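Local coordinates for ureidoglycolate hydrolase (Arabidopsis thaliana, PDB 4PXE), which hydrolyses (S)-ureidoglycolate to glyoxylate, ammonium and carbon dioxide as a manganese-dependent homodimer, a late step of purine breakdown in plants, at residues Val41-Val54 / Leu133-Leu147. Sequence-based numbering, arbitrary orientation.
Sequences VLYTDKDVSARRYV and LFTSEEPTRFGISCL. With MN (manganese (II) ion), chain D; GLV (glyoxylic acid), chain E.
The active-site loop between strand 129-133 and helix 147-152 of this M20-family hydrolase rests on the type II beta turn 41-44, whose last residue, Thr44, N-caps helix 45-60. Leu42 fills the bend of the loop: its CD2 lies 3.7 Å from Ser136 CB and meets the edge of the Phe142 ring at CE2, while Val41 CG1 packs on Arg141 CB. The extended Arg141 chain, its CG anti to the backbone N (chi1 -173°), carries NH1 to Leu42 O at 2.9 Å, a nearly straight bond (165°) in both the guanidinium and the carbonyl plane. Arg51 works between the segments: NH1 and NH2 converge end-on on Thr135 OG1, also hydrogen-bonded to Val70 O, while NE and NH2 hold Asp47 OD2 side-on. That same oxygen accepts from Tyr43 N at 2.8 Å, tying turn to helix, and a water joins Asp47 OD1 to Thr135 O. With an alanine at Arg51, the buried Asp47 carboxylate would probably lose its countercharge and Thr135 OG1 its two arginine donors. Farther along the loop, Glu138 OE2 binds manganese at 2.2 Å, with Asp103 and His402 completing the protein ligands, and Glu137 OE2 approaches glyoxylate O1. Val54 CG1 touches Leu133 CD2 where helix 45-60 passes the end of strand 129-133; helix 174-180 packs against Tyr43, Arg141 and Phe142, and helix 17-28 against Ala50 and Tyr53.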
# COMPACT_ATOMS: atom_id res chain seq x y z
N VAL A 41 -15.51 -7.48 -3.85
CA VAL A 41 -14.65 -8.54 -3.36
C VAL A 41 -15.43 -9.60 -2.59
O VAL A 41 -16.37 -9.30 -1.85
CB VAL A 41 -13.54 -7.92 -2.47
CG1 VAL A 41 -12.63 -9.00 -1.92
CG2 VAL A 41 -12.75 -6.90 -3.27
N LEU A 42 -15.03 -10.85 -2.82
CA LEU A 42 -15.56 -12.03 -2.14
C LEU A 42 -15.91 -11.80 -0.67
O LEU A 42 -15.07 -11.37 0.11
CB LEU A 42 -14.55 -13.18 -2.26
CG LEU A 42 -14.80 -14.47 -1.48
CD1 LEU A 42 -16.13 -15.08 -1.90
CD2 LEU A 42 -13.67 -15.43 -1.72
N TYR A 43 -17.18 -12.09 -0.35
CA TYR A 43 -17.74 -12.09 1.02
C TYR A 43 -17.94 -10.72 1.68
O TYR A 43 -18.37 -10.65 2.83
CB TYR A 43 -16.97 -13.03 1.96
CG TYR A 43 -16.96 -14.50 1.61
CD1 TYR A 43 -18.07 -15.12 1.04
CD2 TYR A 43 -15.85 -15.29 1.89
CE1 TYR A 43 -18.05 -16.48 0.73
CE2 TYR A 43 -15.81 -16.63 1.60
CZ TYR A 43 -16.91 -17.24 1.02
OH TYR A 43 -16.85 -18.58 0.73
N THR A 44 -17.62 -9.63 0.98
CA THR A 44 -17.93 -8.31 1.50
C THR A 44 -19.42 -8.02 1.37
O THR A 44 -20.17 -8.76 0.73
CB THR A 44 -17.16 -7.22 0.76
OG1 THR A 44 -17.54 -7.23 -0.62
CG2 THR A 44 -15.65 -7.45 0.89
N ASP A 45 -19.85 -6.91 1.97
CA ASP A 45 -21.24 -6.48 1.89
C ASP A 45 -21.73 -6.29 0.44
O ASP A 45 -22.85 -6.69 0.10
CB ASP A 45 -21.51 -5.24 2.75
CG ASP A 45 -20.76 -4.01 2.27
OD1 ASP A 45 -19.68 -4.15 1.64
OD2 ASP A 45 -21.25 -2.89 2.52
N LYS A 46 -20.88 -5.70 -0.40
CA LYS A 46 -21.23 -5.52 -1.81
C LYS A 46 -21.42 -6.87 -2.52
O LYS A 46 -22.33 -7.02 -3.34
CB LYS A 46 -20.16 -4.69 -2.54
CG LYS A 46 -19.88 -3.33 -1.91
CD LYS A 46 -21.16 -2.54 -1.69
CE LYS A 46 -20.87 -1.14 -1.16
NZ LYS A 46 -20.15 -1.17 0.14
N ASP A 47 -20.56 -7.84 -2.21
CA ASP A 47 -20.70 -9.19 -2.75
C ASP A 47 -22.03 -9.81 -2.34
O ASP A 47 -22.74 -10.40 -3.17
CB ASP A 47 -19.54 -10.08 -2.29
CG ASP A 47 -19.58 -11.48 -2.89
OD1 ASP A 47 -19.94 -11.62 -4.08
OD2 ASP A 47 -19.24 -12.45 -2.18
N VAL A 48 -22.37 -9.68 -1.06
CA VAL A 48 -23.62 -10.22 -0.54
C VAL A 48 -24.84 -9.60 -1.26
O VAL A 48 -25.77 -10.31 -1.63
CB VAL A 48 -23.72 -10.06 1.00
CG1 VAL A 48 -25.12 -10.45 1.50
CG2 VAL A 48 -22.65 -10.90 1.69
N SER A 49 -24.81 -8.29 -1.47
CA SER A 49 -25.88 -7.60 -2.20
C SER A 49 -26.02 -8.12 -3.63
O SER A 49 -27.13 -8.34 -4.13
CB SER A 49 -25.65 -6.10 -2.22
OG SER A 49 -25.76 -5.56 -0.91
N ALA A 50 -24.89 -8.34 -4.29
CA ALA A 50 -24.89 -8.85 -5.66
C ALA A 50 -25.39 -10.30 -5.73
O ALA A 50 -26.13 -10.66 -6.64
CB ALA A 50 -23.51 -8.72 -6.28
N ARG A 51 -24.98 -11.14 -4.76
CA ARG A 51 -25.49 -12.51 -4.68
C ARG A 51 -27.02 -12.52 -4.57
O ARG A 51 -27.69 -13.31 -5.23
CB ARG A 51 -24.92 -13.24 -3.46
CG ARG A 51 -23.42 -13.52 -3.50
CD ARG A 51 -22.93 -14.07 -2.15
NE ARG A 51 -21.48 -14.22 -2.20
CZ ARG A 51 -20.85 -15.34 -2.53
NH1 ARG A 51 -21.53 -16.44 -2.79
NH2 ARG A 51 -19.53 -15.34 -2.60
N ARG A 52 -27.54 -11.64 -3.72
CA ARG A 52 -28.98 -11.57 -3.50
C ARG A 52 -29.71 -11.14 -4.78
O ARG A 52 -30.76 -11.68 -5.10
CB ARG A 52 -29.29 -10.64 -2.33
CG ARG A 52 -28.76 -11.15 -1.00
CD ARG A 52 -28.88 -10.12 0.11
NE ARG A 52 -30.25 -9.64 0.28
CZ ARG A 52 -31.14 -10.20 1.10
NH1 ARG A 52 -30.81 -11.27 1.81
NH2 ARG A 52 -32.37 -9.70 1.19
N TYR A 53 -29.12 -10.18 -5.50
CA TYR A 53 -29.70 -9.70 -6.74
C TYR A 53 -29.79 -10.84 -7.75
O TYR A 53 -30.83 -11.05 -8.38
CB TYR A 53 -28.84 -8.55 -7.29
CG TYR A 53 -29.36 -7.90 -8.55
CD1 TYR A 53 -29.05 -8.43 -9.80
CD2 TYR A 53 -30.13 -6.75 -8.50
CE1 TYR A 53 -29.51 -7.83 -10.97
CE2 TYR A 53 -30.59 -6.14 -9.67
CZ TYR A 53 -30.28 -6.69 -10.89
OH TYR A 53 -30.73 -6.10 -12.05
N VAL A 54 -28.71 -11.61 -7.88
CA VAL A 54 -28.69 -12.74 -8.80
C VAL A 54 -29.65 -13.87 -8.39
O VAL A 54 -30.38 -14.41 -9.23
CB VAL A 54 -27.25 -13.29 -8.98
CG1 VAL A 54 -27.27 -14.58 -9.77
CG2 VAL A 54 -26.37 -12.26 -9.68
N LEU A 133 -23.42 -19.71 -10.38
CA LEU A 133 -22.71 -18.50 -9.99
C LEU A 133 -21.57 -18.96 -9.11
O LEU A 133 -21.78 -19.34 -7.96
CB LEU A 133 -23.63 -17.53 -9.25
CG LEU A 133 -22.94 -16.37 -8.52
CD1 LEU A 133 -21.99 -15.60 -9.44
CD2 LEU A 133 -23.99 -15.42 -7.93
N PHE A 134 -20.35 -18.96 -9.65
CA PHE A 134 -19.20 -19.38 -8.86
C PHE A 134 -18.97 -18.38 -7.73
O PHE A 134 -19.19 -17.18 -7.91
CB PHE A 134 -17.98 -19.53 -9.76
CG PHE A 134 -18.14 -20.62 -10.78
CD1 PHE A 134 -17.82 -21.93 -10.46
CD2 PHE A 134 -18.64 -20.35 -12.05
CE1 PHE A 134 -17.99 -22.95 -11.38
CE2 PHE A 134 -18.80 -21.37 -12.98
CZ PHE A 134 -18.48 -22.67 -12.65
N THR A 135 -18.58 -18.87 -6.56
CA THR A 135 -18.56 -18.02 -5.39
C THR A 135 -17.57 -16.86 -5.51
O THR A 135 -17.78 -15.78 -4.97
CB THR A 135 -18.32 -18.84 -4.09
OG1 THR A 135 -18.76 -18.07 -2.96
CG2 THR A 135 -16.86 -19.24 -3.93
N SER A 136 -16.48 -17.10 -6.24
CA SER A 136 -15.47 -16.08 -6.53
C SER A 136 -14.53 -16.67 -7.55
O SER A 136 -14.19 -17.86 -7.47
CB SER A 136 -14.69 -15.73 -5.26
OG SER A 136 -13.46 -15.10 -5.58
N GLU A 137 -14.10 -15.86 -8.52
CA GLU A 137 -13.13 -16.30 -9.50
C GLU A 137 -11.84 -15.48 -9.41
O GLU A 137 -10.77 -15.94 -9.80
CB GLU A 137 -13.73 -16.23 -10.91
CG GLU A 137 -12.83 -16.76 -12.01
CD GLU A 137 -11.96 -15.71 -12.66
OE1 GLU A 137 -12.14 -14.49 -12.39
OE2 GLU A 137 -11.06 -16.11 -13.44
N GLU A 138 -11.95 -14.25 -8.92
CA GLU A 138 -10.79 -13.36 -8.85
C GLU A 138 -9.95 -13.62 -7.60
O GLU A 138 -10.50 -13.97 -6.55
CB GLU A 138 -11.23 -11.90 -8.93
CG GLU A 138 -12.01 -11.57 -10.20
CD GLU A 138 -11.14 -11.37 -11.40
OE1 GLU A 138 -9.94 -11.73 -11.40
OE2 GLU A 138 -11.69 -10.82 -12.38
N PRO A 139 -8.62 -13.45 -7.70
CA PRO A 139 -7.72 -13.79 -6.58
C PRO A 139 -7.57 -12.68 -5.55
O PRO A 139 -6.72 -12.78 -4.67
CB PRO A 139 -6.38 -14.02 -7.29
CG PRO A 139 -6.42 -13.08 -8.45
CD PRO A 139 -7.87 -13.15 -8.93
N THR A 140 -8.37 -11.63 -5.66
CA THR A 140 -8.20 -10.40 -4.87
C THR A 140 -8.06 -10.59 -3.36
O THR A 140 -7.14 -10.04 -2.74
CB THR A 140 -9.37 -9.43 -5.12
OG1 THR A 140 -9.55 -9.27 -6.53
CG2 THR A 140 -9.11 -8.06 -4.48
N ARG A 141 -8.98 -11.34 -2.76
CA ARG A 141 -9.02 -11.36 -1.31
C ARG A 141 -7.99 -12.28 -0.67
O ARG A 141 -7.28 -11.87 0.25
CB ARG A 141 -10.42 -11.72 -0.80
CG ARG A 141 -10.51 -11.57 0.71
CD ARG A 141 -11.94 -11.43 1.21
NE ARG A 141 -11.92 -11.09 2.64
CZ ARG A 141 -12.98 -10.77 3.37
NH1 ARG A 141 -14.19 -10.75 2.83
NH2 ARG A 141 -12.81 -10.47 4.66
N PHE A 142 -7.92 -13.53 -1.14
CA PHE A 142 -7.06 -14.53 -0.52
C PHE A 142 -5.87 -14.95 -1.39
O PHE A 142 -5.10 -15.82 -0.99
CB PHE A 142 -7.88 -15.76 -0.11
CG PHE A 142 -8.99 -15.45 0.86
CD1 PHE A 142 -8.70 -15.12 2.17
CD2 PHE A 142 -10.32 -15.48 0.45
CE1 PHE A 142 -9.70 -14.82 3.06
CE2 PHE A 142 -11.34 -15.18 1.34
CZ PHE A 142 -11.02 -14.85 2.66
N GLY A 143 -5.72 -14.35 -2.57
CA GLY A 143 -4.64 -14.72 -3.47
C GLY A 143 -4.94 -15.98 -4.26
O GLY A 143 -4.09 -16.49 -5.00
N ILE A 144 -6.16 -16.48 -4.11
CA ILE A 144 -6.59 -17.73 -4.73
C ILE A 144 -7.60 -17.43 -5.84
O ILE A 144 -8.70 -16.93 -5.56
CB ILE A 144 -7.26 -18.66 -3.69
CG1 ILE A 144 -6.27 -18.98 -2.55
CG2 ILE A 144 -7.76 -19.94 -4.34
CD1 ILE A 144 -6.96 -19.45 -1.28
N SER A 145 -7.23 -17.72 -7.09
CA SER A 145 -8.16 -17.56 -8.20
C SER A 145 -9.09 -18.76 -8.25
O SER A 145 -8.77 -19.82 -7.71
CB SER A 145 -7.39 -17.45 -9.52
OG SER A 145 -6.69 -18.66 -9.78
N CYS A 146 -10.24 -18.59 -8.89
CA CYS A 146 -11.17 -19.71 -9.11
C CYS A 146 -11.43 -20.51 -7.85
O CYS A 146 -11.43 -21.74 -7.88
CB CYS A 146 -10.63 -20.63 -10.21
SG CYS A 146 -10.48 -19.82 -11.83
N LEU A 147 -11.64 -19.81 -6.74
CA LEU A 147 -11.78 -20.50 -5.45
C LEU A 147 -12.92 -21.51 -5.50
O LEU A 147 -12.77 -22.67 -5.08
CB LEU A 147 -11.96 -19.49 -4.32
CG LEU A 147 -11.89 -20.03 -2.89
CD1 LEU A 147 -11.31 -18.98 -1.95
CD2 LEU A 147 -13.26 -20.49 -2.41
MN MN D . -11.21 -10.95 -14.48
C1 GLV E . -8.95 -13.53 -14.20
O1 GLV E . -9.85 -14.39 -14.80
C2 GLV E . -7.66 -13.38 -14.94
O2 GLV E . -7.50 -14.02 -16.03
O3 GLV E . -6.76 -12.62 -14.49
O HOH W 1 -15.84 -8.92 4.44
O HOH W 2 -18.35 -13.16 -5.60
O HOH W 3 -12.20 -12.85 -14.42
O HOH W 4 -10.48 -11.42 -16.09